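Local coordinates for protein KP6 killer toxin subunit beta (Ustilago maydis virus P6, PDB 4GVB) that forms the beta subunit of a secreted antifungal killer toxin, acting with the receptor-recognising alpha subunit to kill sensitive fungal cells, at residues B[58-63]-B[70-75]. Sequence-based numbering, arbitrary orientation.
Sequences GQFYQA and AGTNCQ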
loop_
_atom_site.group_PDB
_atom_site.type_symbol
_atom_site.label_atom_id
_atom_site.label_comp_id
_atom_site.label_asym_id
_atom_site.label_seq_id
_atom_site.Cartn_x
_atom_site.Cartn_y
_atom_site.Cartn_z
ATOM N N GLY B 58 10.368 11.797 8.020
ATOM C CA GLY B 58 9.027 11.838 8.575
ATOM C C GLY B 58 7.935 11.584 7.547
ATOM O O GLY B 58 6.961 10.885 7.818
ATOM N N GLN B 59 8.094 12.172 6.365
ATOM C CA GLN B 59 7.165 11.954 5.260
ATOM C C GLN B 59 7.119 10.483 4.856
ATOM O O GLN B 59 6.041 9.918 4.640
ATOM C CB GLN B 59 7.567 12.806 4.055
ATOM C CG GLN B 59 7.451 14.318 4.277
ATOM C CD GLN B 59 8.012 15.117 3.114
ATOM O OE1 GLN B 59 9.024 14.738 2.514
ATOM N NE2 GLN B 59 7.355 16.226 2.783
ATOM N N PHE B 60 8.290 9.866 4.742
ATOM C CA PHE B 60 8.366 8.467 4.342
ATOM C C PHE B 60 7.704 7.550 5.350
ATOM O O PHE B 60 7.063 6.568 4.969
ATOM C CB PHE B 60 9.804 8.019 4.105
ATOM C CG PHE B 60 9.904 6.803 3.241
ATOM C CD1 PHE B 60 9.754 6.911 1.876
ATOM C CD2 PHE B 60 10.102 5.545 3.796
ATOM C CE1 PHE B 60 9.824 5.797 1.065
ATOM C CE2 PHE B 60 10.174 4.433 2.989
ATOM C CZ PHE B 60 10.035 4.564 1.618
ATOM N N TYR B 61 7.874 7.860 6.634
ATOM C CA TYR B 61 7.228 7.100 7.700
ATOM C C TYR B 61 5.712 7.082 7.522
ATOM O O TYR B 61 5.066 6.043 7.669
ATOM C CB TYR B 61 7.588 7.680 9.079
ATOM C CG TYR B 61 6.968 6.937 10.244
ATOM C CD1 TYR B 61 5.785 7.378 10.830
ATOM C CD2 TYR B 61 7.564 5.789 10.752
ATOM C CE1 TYR B 61 5.221 6.694 11.898
ATOM C CE2 TYR B 61 7.006 5.098 11.809
ATOM C CZ TYR B 61 5.831 5.552 12.376
ATOM O OH TYR B 61 5.276 4.861 13.429
ATOM N N GLN B 62 5.143 8.246 7.243
ATOM C CA GLN B 62 3.705 8.336 6.997
ATOM C C GLN B 62 3.347 7.482 5.776
ATOM O O GLN B 62 2.343 6.762 5.779
ATOM C CB GLN B 62 3.298 9.788 6.755
ATOM C CG GLN B 62 1.814 9.967 6.474
ATOM C CD GLN B 62 1.382 11.426 6.473
ATOM O OE1 GLN B 62 2.185 12.328 6.729
ATOM N NE2 GLN B 62 0.105 11.663 6.186
ATOM N N ALA B 63 4.183 7.565 4.739
ATOM C CA ALA B 63 3.983 6.792 3.506
ATOM C C ALA B 63 3.926 5.283 3.767
ATOM O O ALA B 63 3.003 4.594 3.323
ATOM C CB ALA B 63 5.067 7.120 2.483
ATOM N N ALA B 70 3.853 -0.930 9.285
ATOM C CA ALA B 70 5.291 -0.941 9.079
ATOM C C ALA B 70 5.979 0.208 9.803
ATOM O O ALA B 70 5.366 1.228 10.118
ATOM C CB ALA B 70 5.607 -0.884 7.587
ATOM N N GLY B 71 7.262 0.019 10.066
ATOM C CA GLY B 71 8.089 1.092 10.565
ATOM C C GLY B 71 9.012 1.456 9.427
ATOM O O GLY B 71 8.840 0.972 8.305
ATOM N N THR B 72 10.000 2.292 9.708
ATOM C CA THR B 72 10.905 2.716 8.667
ATOM C C THR B 72 12.325 2.683 9.179
ATOM O O THR B 72 12.572 2.959 10.345
ATOM C CB THR B 72 10.603 4.146 8.199
ATOM O OG1 THR B 72 10.812 5.054 9.291
ATOM C CG2 THR B 72 9.153 4.254 7.683
ATOM N N ASN B 73 13.246 2.321 8.300
ATOM C CA ASN B 73 14.658 2.479 8.588
ATOM C C ASN B 73 15.145 3.531 7.623
ATOM O O ASN B 73 14.993 3.369 6.422
ATOM C CB ASN B 73 15.430 1.177 8.357
ATOM C CG ASN B 73 15.017 0.064 9.306
ATOM O OD1 ASN B 73 14.299 0.287 10.288
ATOM N ND2 ASN B 73 15.491 -1.146 9.027
ATOM N N CYS B 74 15.707 4.618 8.136
ATOM C CA CYS B 74 16.143 5.703 7.270
ATOM C C CYS B 74 17.598 6.004 7.550
ATOM O O CYS B 74 18.045 5.866 8.679
ATOM C CB CYS B 74 15.315 6.969 7.500
ATOM S SG CYS B 74 13.618 6.904 6.890
ATOM N N GLN B 75 18.332 6.412 6.522
ATOM C CA GLN B 75 19.684 6.906 6.750
ATOM C C GLN B 75 20.091 7.961 5.739
ATOM O O GLN B 75 19.481 8.083 4.683
ATOM C CB GLN B 75 20.688 5.762 6.770
ATOM C CG GLN B 75 20.636 4.827 5.597
ATOM C CD GLN B 75 21.600 3.674 5.764
ATOM O OE1 GLN B 75 21.215 2.582 6.172
ATOM N NE2 GLN B 75 22.867 3.918 5.466
#
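T72, reaching from the strand 70-75 with its CB turned toward the helix 58-63, sets its methyl against both F60 and Y61 and its hydroxyl against Y61 alone, a compact example of a helix held against a strand by van der Waals contact, with no hydrogen bond between them. The methyl branch goes deepest: T72 CG2 comes to 3.4 Å from Y61 CA, pressing on the helix backbone itself, and lies 4.2 Å from F60 CD2, approaching that ring obliquely. C64, one helical turn further along, also touches T72.

The hydroxyl branch meets the Y61 ring at its edge, T72 OG1 lying in the ring plane 3.6 Å from Y61 CD2. The two side chains cross at about a right angle, and the extended first torsion of Y61 (chi1 -179°) carries its ring past T72 toward G71. Farther out, Y61 CE2 comes obliquely to 4.3 Å from G71 CA.

In the fold this is a helix packed on a two-stranded antiparallel sheet, an alpha+beta arrangement: helix 57-67 turns back through a short connection into strand 70-76, which runs nearly antiparallel to it, the segment axes 7.8 Å apart at 150°. The strand pairs in turn with strand 7-13 through backbone hydrogen bonds, among them G71 with V12 and N73 with Q10.

C74, likewise directed toward the helix, forms the disulfide with C9 that ties the two strands together. The buried F60 side chain also touches C9 of strand 7-13 and A28 of helix 22-29, and its ring meets that of F55.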